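Local coordinates for extracellular solute-binding protein family 1 (Pseudothermotoga lettingae, PDB 5CI5) that binds alpha-D-tagatose and, as an extracellular solute-binding protein, probably delivers sugars to an ABC transporter, at residues 249-254 with 270-275. Sequence-based numbering, arbitrary orientation.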
loop_
_atom_site.group_PDB
_atom_site.type_symbol
_atom_site.label_atom_id
_atom_site.label_comp_id
_atom_site.label_asym_id
_atom_site.label_seq_id
_atom_site.Cartn_x
_atom_site.Cartn_y
_atom_site.Cartn_z
ATOM N N ASP A 249 1.830 -12.532 1.246
ATOM C CA ASP A 249 1.778 -13.985 1.315
ATOM C C ASP A 249 0.711 -14.528 0.354
ATOM O O ASP A 249 0.948 -15.478 -0.408
ATOM C CB ASP A 249 1.481 -14.431 2.744
ATOM C CG ASP A 249 2.455 -13.865 3.740
ATOM O OD1 ASP A 249 3.668 -13.966 3.476
ATOM O OD2 ASP A 249 2.015 -13.298 4.769
ATOM N N TYR A 250 -0.454 -13.894 0.359
ATOM C CA TYR A 250 -1.555 -14.356 -0.494
ATOM C C TYR A 250 -1.212 -14.205 -1.976
ATOM O O TYR A 250 -1.636 -15.037 -2.783
ATOM C CB TYR A 250 -2.849 -13.622 -0.147
ATOM C CG TYR A 250 -3.313 -13.874 1.277
ATOM C CD1 TYR A 250 -3.199 -15.135 1.850
ATOM C CD2 TYR A 250 -3.845 -12.844 2.067
ATOM C CE1 TYR A 250 -3.623 -15.367 3.144
ATOM C CE2 TYR A 250 -4.251 -13.067 3.360
ATOM C CZ TYR A 250 -4.140 -14.335 3.899
ATOM O OH TYR A 250 -4.556 -14.608 5.169
ATOM N N ARG A 251 -0.478 -13.155 -2.349
ATOM C CA ARG A 251 -0.062 -12.971 -3.740
ATOM C C ARG A 251 0.865 -14.111 -4.149
ATOM O O ARG A 251 0.760 -14.657 -5.248
ATOM C CB ARG A 251 0.639 -11.619 -3.941
ATOM C CG ARG A 251 1.072 -11.348 -5.358
ATOM C CD ARG A 251 1.960 -10.109 -5.463
ATOM N NE ARG A 251 3.205 -10.261 -4.720
ATOM C CZ ARG A 251 3.506 -9.615 -3.588
ATOM N NH1 ARG A 251 2.680 -8.731 -3.032
ATOM N NH2 ARG A 251 4.677 -9.839 -3.016
ATOM N N ASN A 252 1.789 -14.475 -3.267
ATOM C CA ASN A 252 2.685 -15.570 -3.577
ATOM C C ASN A 252 1.945 -16.908 -3.655
ATOM O O ASN A 252 2.250 -17.743 -4.496
ATOM C CB ASN A 252 3.822 -15.592 -2.556
ATOM C CG ASN A 252 4.845 -14.497 -2.832
ATOM O OD1 ASN A 252 5.300 -14.362 -3.955
ATOM N ND2 ASN A 252 5.158 -13.682 -1.827
HETATM N N MSE A 253 0.927 -17.084 -2.825
HETATM C CA MSE A 253 0.114 -18.294 -2.875
HETATM C C MSE A 253 -0.746 -18.278 -4.122
HETATM O O MSE A 253 -1.003 -19.334 -4.732
HETATM C CB MSE A 253 -0.749 -18.415 -1.627
HETATM C CG MSE A 253 0.071 -18.604 -0.363
HETATM SE SE MSE A 253 -1.045 -18.600 1.211
HETATM C CE MSE A 253 0.341 -18.535 2.567
HETATM N N MSE A 254 -1.182 -17.091 -4.528
HETATM C CA MSE A 254 -1.972 -16.985 -5.737
HETATM C C MSE A 254 -1.136 -17.459 -6.946
HETATM O O MSE A 254 -1.651 -18.109 -7.857
HETATM C CB MSE A 254 -2.470 -15.551 -5.936
HETATM C CG MSE A 254 -3.385 -15.418 -7.109
HETATM SE SE MSE A 254 -4.102 -13.611 -7.302
HETATM C CE MSE A 254 -5.054 -13.488 -5.600
ATOM N N PRO A 270 4.436 -6.888 -11.145
ATOM C CA PRO A 270 5.771 -7.469 -11.375
ATOM C C PRO A 270 6.118 -8.568 -10.378
ATOM O O PRO A 270 6.848 -9.523 -10.704
ATOM C CB PRO A 270 6.713 -6.262 -11.234
ATOM C CG PRO A 270 5.930 -5.237 -10.439
ATOM C CD PRO A 270 4.505 -5.437 -10.892
ATOM N N LEU A 271 5.586 -8.449 -9.167
ATOM C CA LEU A 271 5.936 -9.405 -8.123
ATOM C C LEU A 271 5.292 -10.764 -8.374
ATOM O O LEU A 271 5.938 -11.793 -8.191
ATOM C CB LEU A 271 5.537 -8.861 -6.750
ATOM C CG LEU A 271 6.253 -7.546 -6.402
ATOM C CD1 LEU A 271 5.707 -6.964 -5.091
ATOM C CD2 LEU A 271 7.760 -7.707 -6.297
ATOM N N ILE A 272 4.040 -10.790 -8.792
ATOM C CA ILE A 272 3.378 -12.080 -8.987
ATOM C C ILE A 272 3.989 -12.762 -10.211
ATOM O O ILE A 272 4.148 -13.986 -10.219
ATOM C CB ILE A 272 1.835 -11.936 -9.112
ATOM C CG1 ILE A 272 1.167 -13.289 -8.810
ATOM C CG2 ILE A 272 1.392 -11.337 -10.465
ATOM C CD1 ILE A 272 -0.357 -13.269 -8.795
ATOM N N GLU A 273 4.363 -11.970 -11.216
ATOM C CA GLU A 273 4.922 -12.514 -12.457
ATOM C C GLU A 273 6.338 -13.008 -12.230
ATOM O O GLU A 273 6.762 -13.976 -12.857
ATOM C CB GLU A 273 4.862 -11.469 -13.589
ATOM C CG GLU A 273 3.413 -11.237 -14.080
ATOM C CD GLU A 273 3.225 -10.011 -14.964
ATOM O OE1 GLU A 273 4.227 -9.378 -15.368
ATOM O OE2 GLU A 273 2.058 -9.664 -15.250
ATOM N N ALA A 274 7.062 -12.369 -11.320
ATOM C CA ALA A 274 8.370 -12.884 -10.917
ATOM C C ALA A 274 8.252 -14.229 -10.190
ATOM O O ALA A 274 9.068 -15.128 -10.410
ATOM C CB ALA A 274 9.088 -11.874 -10.041
ATOM N N ALA A 275 7.229 -14.376 -9.347
ATOM C CA ALA A 275 7.014 -15.617 -8.588
ATOM C C ALA A 275 6.633 -16.786 -9.499
ATOM O O ALA A 275 6.988 -17.933 -9.226
ATOM C CB ALA A 275 5.920 -15.406 -7.539
HETATM O O HOH W 1 4.432 -12.550 -5.727
#
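Arg251 and Ile272 mark the place where two short helices run closest, with the segment axes 9.1 Å apart and inclined at 44° in roughly the same N-to-C sense. The pairing is a worked example of how an arginine can serve an interface with both its aliphatic stem and its flat head. With CG anti to the backbone N (chi1 -179°), the stem reaches over to the partner helix, and its CG rests against Ile272 CB at 3.9 Å. A bend at chi3 (63°) then lays one face of the guanidinium against Leu271, whose CD1 sits over the centre of that face, 3.7 Å above the plane, while CB of the same leucine closes to 3.4 Å from Arg251 NE. In the plane of the group, at its edge, NE donates to a water 2.8 Å away; the same water lies within hydrogen-bonding reach of Asn252 OD1 and, more weakly, of Leu271 O, and so sits between the two helices. Asp248 forms a salt bridge with Arg251 NH1. Replacing Arg251 by alanine would probably leave Leu271 CD1 without the flat surface it packs on, the water without its NE donor and Asp248 without its salt-bridge mate. Further along, the selenium of selenomethionine Met254 meets Ile272 CD1 at 4.0 Å, and Ala275 CB borders Asn252 OD1. This is helix-to-helix packing within the solute-binding protein fold, joining helices 247-255 and 268-275, which flank strand 261-264 in sequence; the side chain of Leu271 is about 7 Å from the bound alpha-D-tagatopyranose, close to the sugar pocket, to which Trp267 contributes.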